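Local coordinates for protein 2-C-methyl-D-erythritol 2,4-cyclodiphosphate synthase (Francisella tularensis subsp. tularensis, PDB 3RE3) that probably converts 4-diphosphocytidyl-2-C-methyl-D-erythritol 2-phosphate to 2-C-methyl-D-erythritol 2,4-cyclodiphosphate and CMP in non-mevalonate isoprenoid synthesis, at residues 44-49 against 102-107; 51-56 against 154-159; 120-125 against 131-136. All coordinates share one frame; numbering follows the deposited sequence.

Contact 1 (44-49 against 102-107); sequences DVLIHA and CTIIAQ. With POP (pyrophosphate 2-), chain E.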
loop_
_atom_site.group_PDB
_atom_site.type_symbol
_atom_site.label_atom_id
_atom_site.label_comp_id
_atom_site.label_asym_id
_atom_site.label_seq_id
_atom_site.Cartn_x
_atom_site.Cartn_y
_atom_site.Cartn_z
ATOM N N ASP A 44 -13.334 6.808 -12.033
ATOM C CA ASP A 44 -11.914 7.007 -12.283
ATOM C C ASP A 44 -11.131 6.459 -11.082
ATOM O O ASP A 44 -11.138 7.024 -9.994
ATOM C CB ASP A 44 -11.654 8.500 -12.461
ATOM C CG ASP A 44 -10.191 8.835 -12.694
ATOM O OD1 ASP A 44 -9.293 8.071 -12.272
ATOM O OD2 ASP A 44 -9.946 9.895 -13.298
ATOM N N VAL A 45 -10.426 5.362 -11.300
ATOM C CA VAL A 45 -9.787 4.647 -10.203
ATOM C C VAL A 45 -8.734 5.505 -9.476
ATOM O O VAL A 45 -8.598 5.428 -8.250
ATOM C CB VAL A 45 -9.226 3.270 -10.669
ATOM C CG1 VAL A 45 -8.048 3.446 -11.603
ATOM C CG2 VAL A 45 -8.852 2.402 -9.497
ATOM N N LEU A 46 -7.997 6.326 -10.219
ATOM C CA LEU A 46 -6.941 7.128 -9.604
ATOM C C LEU A 46 -7.506 8.286 -8.788
ATOM O O LEU A 46 -7.146 8.477 -7.633
ATOM C CB LEU A 46 -5.931 7.630 -10.639
ATOM C CG LEU A 46 -4.703 8.297 -10.014
ATOM C CD1 LEU A 46 -3.560 8.491 -10.995
ATOM C CD2 LEU A 46 -5.093 9.624 -9.432
ATOM N N ILE A 47 -8.391 9.065 -9.390
ATOM C CA ILE A 47 -8.939 10.196 -8.676
ATOM C C ILE A 47 -9.677 9.687 -7.439
ATOM O O ILE A 47 -9.746 10.356 -6.410
ATOM C CB ILE A 47 -9.841 11.050 -9.571
ATOM C CG1 ILE A 47 -8.983 11.768 -10.610
ATOM C CG2 ILE A 47 -10.643 12.048 -8.739
ATOM C CD1 ILE A 47 -9.695 12.886 -11.334
ATOM N N HIS A 48 -10.226 8.493 -7.546
ATOM C CA HIS A 48 -10.918 7.892 -6.420
ATOM C C HIS A 48 -9.950 7.587 -5.269
ATOM O O HIS A 48 -10.153 8.052 -4.148
ATOM C CB HIS A 48 -11.657 6.627 -6.864
ATOM C CG HIS A 48 -12.601 6.087 -5.838
ATOM N ND1 HIS A 48 -13.914 5.787 -6.122
ATOM C CD2 HIS A 48 -12.417 5.776 -4.533
ATOM C CE1 HIS A 48 -14.504 5.325 -5.033
ATOM N NE2 HIS A 48 -13.618 5.310 -4.057
ATOM N N ALA A 49 -8.892 6.830 -5.543
ATOM C CA ALA A 49 -7.928 6.523 -4.503
ATOM C C ALA A 49 -7.325 7.833 -3.952
ATOM O O ALA A 49 -7.039 7.960 -2.759
ATOM C CB ALA A 49 -6.848 5.617 -5.046
ATOM N N CYS A 102 1.474 8.264 -6.588
ATOM C CA CYS A 102 0.458 7.334 -7.092
ATOM C C CYS A 102 1.106 6.168 -7.796
ATOM O O CYS A 102 2.050 6.341 -8.579
ATOM C CB CYS A 102 -0.489 8.016 -8.075
ATOM S SG CYS A 102 -1.290 9.494 -7.469
ATOM N N THR A 103 0.599 4.975 -7.498
ATOM C CA THR A 103 0.976 3.779 -8.232
ATOM C C THR A 103 -0.258 3.139 -8.879
ATOM O O THR A 103 -1.146 2.625 -8.208
ATOM C CB THR A 103 1.694 2.770 -7.326
ATOM O OG1 THR A 103 2.763 3.428 -6.641
ATOM C CG2 THR A 103 2.249 1.602 -8.141
ATOM N N ILE A 104 -0.299 3.193 -10.198
ATOM C CA ILE A 104 -1.316 2.496 -10.961
ATOM C C ILE A 104 -0.873 1.071 -11.245
ATOM O O ILE A 104 0.206 0.851 -11.789
ATOM C CB ILE A 104 -1.562 3.197 -12.293
ATOM C CG1 ILE A 104 -1.965 4.650 -12.039
ATOM C CG2 ILE A 104 -2.613 2.448 -13.107
ATOM C CD1 ILE A 104 -2.026 5.481 -13.282
ATOM N N ILE A 105 -1.703 0.111 -10.858
ATOM C CA ILE A 105 -1.413 -1.297 -11.102
ATOM C C ILE A 105 -2.310 -1.871 -12.193
ATOM O O ILE A 105 -3.510 -2.034 -11.994
ATOM C CB ILE A 105 -1.598 -2.101 -9.809
ATOM C CG1 ILE A 105 -0.879 -1.378 -8.664
ATOM C CG2 ILE A 105 -1.124 -3.544 -10.003
ATOM C CD1 ILE A 105 -0.913 -2.097 -7.360
ATOM N N ALA A 106 -1.725 -2.152 -13.353
ATOM C CA ALA A 106 -2.498 -2.632 -14.503
ATOM C C ALA A 106 -1.683 -3.519 -15.426
ATOM O O ALA A 106 -0.513 -3.244 -15.660
ATOM C CB ALA A 106 -3.026 -1.467 -15.275
ATOM N N GLN A 107 -2.295 -4.569 -15.974
ATOM C CA GLN A 107 -1.616 -5.336 -17.014
ATOM C C GLN A 107 -1.798 -4.593 -18.327
ATOM O O GLN A 107 -0.984 -4.700 -19.248
ATOM C CB GLN A 107 -2.136 -6.770 -17.087
ATOM C CG GLN A 107 -1.195 -7.718 -17.800
ATOM C CD GLN A 107 0.133 -7.859 -17.086
ATOM O OE1 GLN A 107 0.212 -7.770 -15.861
ATOM N NE2 GLN A 107 1.186 -8.087 -17.853
HETATM P P1 POP E . -14.441 1.251 -6.619
HETATM O O1 POP E . -14.377 2.168 -5.418
HETATM O O2 POP E . -13.840 -0.086 -6.248
HETATM O O3 POP E . -15.884 1.061 -7.020
HETATM O O POP E . -13.619 1.907 -7.848
HETATM P P2 POP E . -14.297 2.733 -9.066
HETATM O O4 POP E . -13.213 3.537 -9.742
HETATM O O5 POP E . -14.933 1.791 -10.064
HETATM O O6 POP E . -15.338 3.694 -8.537
#

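Contact 2 (51-56 against 154-159); sequences CDAILG and THVVCL. With NA (sodium ion), chain F.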
loop_
_atom_site.group_PDB
_atom_site.type_symbol
_atom_site.label_atom_id
_atom_site.label_comp_id
_atom_site.label_asym_id
_atom_site.label_seq_id
_atom_site.Cartn_x
_atom_site.Cartn_y
_atom_site.Cartn_z
ATOM N N CYS A 51 -8.747 10.969 -3.774
ATOM C CA CYS A 51 -9.703 11.568 -2.848
ATOM C C CYS A 51 -9.700 10.844 -1.513
ATOM O O CYS A 51 -9.680 11.472 -0.461
ATOM C CB CYS A 51 -11.107 11.538 -3.433
ATOM S SG CYS A 51 -11.327 12.613 -4.858
ATOM N N ASP A 52 -9.732 9.520 -1.566
ATOM C CA ASP A 52 -9.641 8.704 -0.366
ATOM C C ASP A 52 -8.395 9.025 0.464
ATOM O O ASP A 52 -8.473 9.080 1.685
ATOM C CB ASP A 52 -9.650 7.213 -0.730
ATOM C CG ASP A 52 -11.051 6.674 -0.981
ATOM O OD1 ASP A 52 -12.032 7.360 -0.604
ATOM O OD2 ASP A 52 -11.169 5.554 -1.536
ATOM N N ALA A 53 -7.253 9.228 -0.188
ATOM C CA ALA A 53 -6.009 9.485 0.531
ATOM C C ALA A 53 -6.090 10.818 1.272
ATOM O O ALA A 53 -5.666 10.949 2.426
ATOM C CB ALA A 53 -4.823 9.478 -0.427
ATOM N N ILE A 54 -6.645 11.807 0.589
ATOM C CA ILE A 54 -6.752 13.149 1.133
ATOM C C ILE A 54 -7.728 13.200 2.311
ATOM O O ILE A 54 -7.384 13.700 3.374
ATOM C CB ILE A 54 -7.113 14.154 0.033
ATOM C CG1 ILE A 54 -5.868 14.438 -0.812
ATOM C CG2 ILE A 54 -7.650 15.439 0.627
ATOM C CD1 ILE A 54 -6.135 15.170 -2.103
ATOM N N LEU A 55 -8.930 12.666 2.135
ATOM C CA LEU A 55 -9.876 12.597 3.236
ATOM C C LEU A 55 -9.304 11.706 4.311
ATOM O O LEU A 55 -9.542 11.915 5.495
ATOM C CB LEU A 55 -11.215 12.057 2.768
ATOM C CG LEU A 55 -11.815 12.908 1.654
ATOM C CD1 LEU A 55 -12.983 12.237 0.978
ATOM C CD2 LEU A 55 -12.236 14.247 2.203
ATOM N N GLY A 56 -8.540 10.706 3.895
ATOM C CA GLY A 56 -7.881 9.850 4.858
ATOM C C GLY A 56 -6.943 10.643 5.752
ATOM O O GLY A 56 -7.039 10.600 6.970
ATOM N N THR A 154 -5.225 1.170 -8.028
ATOM C CA THR A 154 -4.274 2.250 -7.783
ATOM C C THR A 154 -4.088 2.416 -6.296
ATOM O O THR A 154 -5.039 2.292 -5.521
ATOM C CB THR A 154 -4.690 3.606 -8.397
ATOM O OG1 THR A 154 -6.075 3.847 -8.144
ATOM C CG2 THR A 154 -4.477 3.600 -9.879
ATOM N N HIS A 155 -2.835 2.653 -5.921
ATOM C CA HIS A 155 -2.459 3.091 -4.587
ATOM C C HIS A 155 -2.045 4.562 -4.629
ATOM O O HIS A 155 -1.246 4.977 -5.468
ATOM C CB HIS A 155 -1.276 2.280 -4.080
ATOM C CG HIS A 155 -1.640 0.930 -3.549
ATOM N ND1 HIS A 155 -1.962 0.720 -2.228
ATOM C CD2 HIS A 155 -1.691 -0.283 -4.152
ATOM C CE1 HIS A 155 -2.210 -0.567 -2.038
ATOM N NE2 HIS A 155 -2.059 -1.193 -3.191
ATOM N N VAL A 156 -2.587 5.350 -3.717
ATOM C CA VAL A 156 -2.134 6.721 -3.555
ATOM C C VAL A 156 -1.701 6.938 -2.115
ATOM O O VAL A 156 -2.349 6.461 -1.182
ATOM C CB VAL A 156 -3.227 7.753 -3.904
ATOM C CG1 VAL A 156 -2.686 9.174 -3.740
ATOM C CG2 VAL A 156 -3.729 7.543 -5.315
ATOM N N VAL A 157 -0.587 7.637 -1.950
ATOM C CA VAL A 157 -0.217 8.212 -0.666
ATOM C C VAL A 157 -0.074 9.726 -0.826
ATOM O O VAL A 157 0.485 10.218 -1.812
ATOM C CB VAL A 157 1.095 7.625 -0.122
ATOM C CG1 VAL A 157 0.873 6.227 0.408
ATOM C CG2 VAL A 157 2.192 7.665 -1.188
ATOM N N CYS A 158 -0.599 10.468 0.137
ATOM C CA CYS A 158 -0.409 11.911 0.157
ATOM C C CYS A 158 0.184 12.312 1.485
ATOM O O CYS A 158 -0.015 11.625 2.489
ATOM C CB CYS A 158 -1.724 12.659 -0.058
ATOM S SG CYS A 158 -2.949 12.244 1.148
ATOM N N LEU A 159 0.942 13.407 1.472
ATOM C CA LEU A 159 1.439 14.042 2.695
ATOM C C LEU A 159 0.891 15.455 2.771
ATOM O O LEU A 159 1.083 16.242 1.853
ATOM C CB LEU A 159 2.957 14.089 2.703
ATOM C CG LEU A 159 3.651 14.407 4.017
ATOM C CD1 LEU A 159 3.137 13.544 5.159
ATOM C CD2 LEU A 159 5.147 14.217 3.857
HETATM NA NA NA F . -5.917 10.295 9.651
#

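Contact 3 (120-125 against 131-136); sequences ACLANI and SQINIK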
loop_
_atom_site.group_PDB
_atom_site.type_symbol
_atom_site.label_atom_id
_atom_site.label_comp_id
_atom_site.label_asym_id
_atom_site.label_seq_id
_atom_site.Cartn_x
_atom_site.Cartn_y
_atom_site.Cartn_z
ATOM N N ALA A 120 -0.561 16.794 -15.131
ATOM C CA ALA A 120 -0.845 18.191 -15.418
ATOM C C ALA A 120 -2.288 18.497 -15.050
ATOM O O ALA A 120 -2.598 19.508 -14.410
ATOM C CB ALA A 120 -0.601 18.487 -16.884
ATOM N N CYS A 121 -3.160 17.597 -15.461
ATOM C CA CYS A 121 -4.578 17.699 -15.183
ATOM C C CYS A 121 -4.848 17.836 -13.690
ATOM O O CYS A 121 -5.576 18.723 -13.270
ATOM C CB CYS A 121 -5.304 16.462 -15.733
ATOM S SG CYS A 121 -7.011 16.298 -15.225
ATOM N N LEU A 122 -4.272 16.949 -12.890
ATOM C CA LEU A 122 -4.576 16.936 -11.472
ATOM C C LEU A 122 -3.827 18.034 -10.711
ATOM O O LEU A 122 -4.377 18.647 -9.802
ATOM C CB LEU A 122 -4.284 15.566 -10.863
ATOM C CG LEU A 122 -4.730 14.297 -11.602
ATOM C CD1 LEU A 122 -4.093 13.093 -10.931
ATOM C CD2 LEU A 122 -6.240 14.137 -11.672
ATOM N N ALA A 123 -2.574 18.270 -11.071
ATOM C CA ALA A 123 -1.827 19.355 -10.454
ATOM C C ALA A 123 -2.595 20.661 -10.624
ATOM O O ALA A 123 -2.582 21.523 -9.744
ATOM C CB ALA A 123 -0.438 19.484 -11.070
ATOM N N ASN A 124 -3.240 20.806 -11.775
ATOM C CA ASN A 124 -3.983 22.011 -12.073
ATOM C C ASN A 124 -5.172 22.151 -11.148
ATOM O O ASN A 124 -5.343 23.171 -10.498
ATOM C CB ASN A 124 -4.437 22.024 -13.531
ATOM C CG ASN A 124 -5.057 23.345 -13.934
ATOM O OD1 ASN A 124 -4.358 24.325 -14.154
ATOM N ND2 ASN A 124 -6.374 23.379 -14.025
ATOM N N ILE A 125 -5.993 21.113 -11.086
ATOM C CA ILE A 125 -7.204 21.162 -10.265
ATOM C C ILE A 125 -6.831 21.399 -8.807
ATOM O O ILE A 125 -7.511 22.122 -8.083
ATOM C CB ILE A 125 -8.022 19.868 -10.338
ATOM C CG1 ILE A 125 -8.589 19.676 -11.740
ATOM C CG2 ILE A 125 -9.148 19.898 -9.309
ATOM C CD1 ILE A 125 -8.539 18.244 -12.207
ATOM N N SER A 131 5.470 18.710 -9.969
ATOM C CA SER A 131 6.519 17.981 -9.278
ATOM C C SER A 131 6.069 17.546 -7.893
ATOM O O SER A 131 6.735 16.761 -7.217
ATOM C CB SER A 131 7.782 18.832 -9.182
ATOM O OG SER A 131 7.508 20.092 -8.589
ATOM N N GLN A 132 4.928 18.061 -7.471
ATOM C CA GLN A 132 4.362 17.656 -6.207
ATOM C C GLN A 132 3.430 16.460 -6.309
ATOM O O GLN A 132 2.956 15.983 -5.281
ATOM C CB GLN A 132 3.569 18.794 -5.617
ATOM C CG GLN A 132 4.393 19.891 -5.006
ATOM C CD GLN A 132 3.499 20.993 -4.518
ATOM O OE1 GLN A 132 3.112 21.871 -5.284
ATOM N NE2 GLN A 132 3.118 20.928 -3.252
ATOM N N ILE A 133 3.127 16.007 -7.528
ATOM C CA ILE A 133 2.322 14.785 -7.706
ATOM C C ILE A 133 2.913 13.760 -8.675
ATOM O O ILE A 133 2.979 13.976 -9.877
ATOM C CB ILE A 133 0.854 15.059 -8.102
ATOM C CG1 ILE A 133 0.204 13.747 -8.537
ATOM C CG2 ILE A 133 0.758 16.084 -9.228
ATOM C CD1 ILE A 133 -1.318 13.787 -8.531
ATOM N N ASN A 134 3.312 12.625 -8.132
ATOM C CA ASN A 134 3.985 11.606 -8.906
ATOM C C ASN A 134 3.013 10.490 -9.227
ATOM O O ASN A 134 2.250 10.055 -8.362
ATOM C CB ASN A 134 5.153 11.048 -8.102
ATOM C CG ASN A 134 6.146 10.341 -8.956
ATOM O OD1 ASN A 134 7.028 10.968 -9.539
ATOM N ND2 ASN A 134 6.012 9.020 -9.054
ATOM N N ILE A 135 3.051 10.031 -10.474
ATOM C CA ILE A 135 2.208 8.936 -10.942
ATOM C C ILE A 135 3.091 7.935 -11.649
ATOM O O ILE A 135 3.700 8.252 -12.678
ATOM C CB ILE A 135 1.180 9.422 -11.983
ATOM C CG1 ILE A 135 0.227 10.471 -11.397
ATOM C CG2 ILE A 135 0.411 8.269 -12.521
ATOM C CD1 ILE A 135 -0.656 11.121 -12.450
ATOM N N LYS A 136 3.167 6.725 -11.106
ATOM C CA LYS A 136 3.895 5.649 -11.781
ATOM C C LYS A 136 2.982 4.447 -12.057
ATOM O O LYS A 136 1.969 4.267 -11.392
ATOM C CB LYS A 136 5.124 5.227 -10.975
ATOM C CG LYS A 136 4.830 4.954 -9.521
ATOM C CD LYS A 136 6.088 4.644 -8.761
ATOM C CE LYS A 136 6.178 5.518 -7.548
ATOM N NZ LYS A 136 4.840 5.614 -6.896
#

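Contact 1 (44-49 against 102-107)
Leu46 meets Ile104 and Cys102 through aliphatic atoms alone, and the flat groups of 44-49 lie away from this junction. The imidazole of His48 has a pyrophosphate oxygen over one face, with CE1 of His48 3.2 Å from O1 of the pyrophosphate. The carboxylate of Asp44 is used at OD1, which caps the start of the helix: the N-H of Ile47 approaches from above the carboxylate plane in a nearly straight bond (3.2 Å from Ile47 N to Asp44 OD1, 169° at the hydrogen), while a weak, bent bond comes from Leu46 N. The pyrophosphate also lies beside this N-terminal turn, CA of Val45 being 3.6 Å from its O4. There the positive end of the helix dipole would probably favour an anion, consistent with a site for the diphosphate of substrate or product.

Across the segments, CD1 of Leu46 does all the touching. It reaches CD1 of Ile104 at 4.1 Å and CB of Cys102 at 4.3 Å, bridging two residues that lie two apart on the strand. The side chains of Leu46 and Ile104 cross at about a right angle. Although CB of Ile104 leaves to the side, its CG1 stands anti to the carbonyl carbon (chi1 -57°) and an extended chi2 carries CD1 back to the leucine.

The contact sets the first turn of helix 45-57 on strand 96-105. Thr154 of the adjoining strand 151-161 touches both Val45 and Ile104, Ile47 packs on Leu83 of helix 79-92, and Ile104 is paired through its backbone with strand 133-138.

Contact 2 (51-56 against 154-159)
Ala53 and Cys158 form the centre of this contact, the methyl CB of Ala53 lying 3.7 Å from SG of Cys158. The same methyl also meets the strand two residues earlier, at CG1 of Val156 (4.0 Å), so one small side chain fills the step between two residues on one face of the strand. The sulfur has a second neighbour in Ile54, whose CG1 passes 4.1 Å from SG of Cys158. SG of Cys158 also lies 3.3 Å from O of Ala53.

Torsions account for these touches. SG of Cys158 sits between its backbone N and carbonyl carbon (chi1 58°), which raises it against the helix backbone, and CG1 of Val156, anti to its backbone N, becomes the branch presented to Ala53. Behind them, the backbones place alanine over strand: CA of Ala53 and CA of Val157 are 6.0 Å apart. The axes of the short segments 51-56 and 154-159 approach to 7.5 Å. Their N-to-C directions differ by 35°. The close approach is consistent with the small Ala53 and Cys158 side chains at its centre.

Further out, O of Gly56 is 2.9 Å from a sodium ion, which Asn99 OD1 of the third subunit also binds, while Asp52 OD1 accepts a hydrogen bond from Ile63 N. On the far face of the strand His155 meets the His155 rings of both other subunits edge-to-face. The contact thus lays helix 45-57 over strand 151-161, which is paired on its two sides with strands 6-16 and 96-105, and Cys51, Ile54 and Leu55 extend the helix packing to Ile86 of helix 79-92.

Contact 3 (120-125 against 131-136)
Leu122 and Ile133 make the close part of this contact, their CD1 atoms 3.7 Å apart and their side chains crossing at about a right angle. CG1 of Ile133 runs anti to its backbone N (chi1 168°), and with chi2 also extended the chain brings CD1 to CD1 of Leu122, with CB of Leu122 a little farther off. Its other branch serves a second neighbour: CG2 of Ile133 is 4.0 Å from CB of Ala123. One isoleucine thus divides its branches between successive helix residues. Ile133 was modelled in two conformers, however, and these distances describe one of them, so the details of the fit are less certain than the general apposition. Ile135 adds a lighter touch, with its CD1 4.2 Å from CD1 of Leu122, the same methyl that meets Ile133.

Other positions of the helix are more open. CB of Ala120 points away from the strand, Asn124 is exposed to solvent, and Cys121 and Ile125 are partly exposed and lie against Lys80 of helix 79-92. Ser131 and Gln132 form a short, partly exposed 3-10 turn, but Ser131 O is bonded to Arg7 of the second subunit. The short axes run near antiparallel, at 154°. Side chains of Leu122, Ile133 and Ile135 span the 9.3 Å between them.

The segments belong to the helix and to the approach and start of the second strand of a beta-alpha-beta unit, strand 96-105, helix 115-126 and strand 133-138. Leu122 continues the apolar layer to Leu46 and Ile47 of helix 45-57 and to Leu83 of helix 79-92. Lys136, by contrast, forms a salt bridge with Asp101 of neighbouring strand 96-105.

All three contacts are helix-on-sheet packing with buried touching residues, yet they differ in depth: the centre of contact 1 lies about 5 Å from the centre of the chain, that of contact 2 about 8 Å and that of contact 3 about 12 Å, where its helix also has a solvent side. Contacts 1 and 2 share helix 45-57 and reach neighbouring strands, joined by a probable hydrogen bond from Thr103 N to His155 O (2.7 Å). Contact 3 uses another helix but meets contact 1 between Ile47 and Leu122. Branched aliphatic chains dominate contacts 1 and 3, alanine and cysteine contact 2. A pyrophosphate borders contact 1; Gly56 O of contact 2 binds sodium, whereas Ile133 of contact 3 is merely near one.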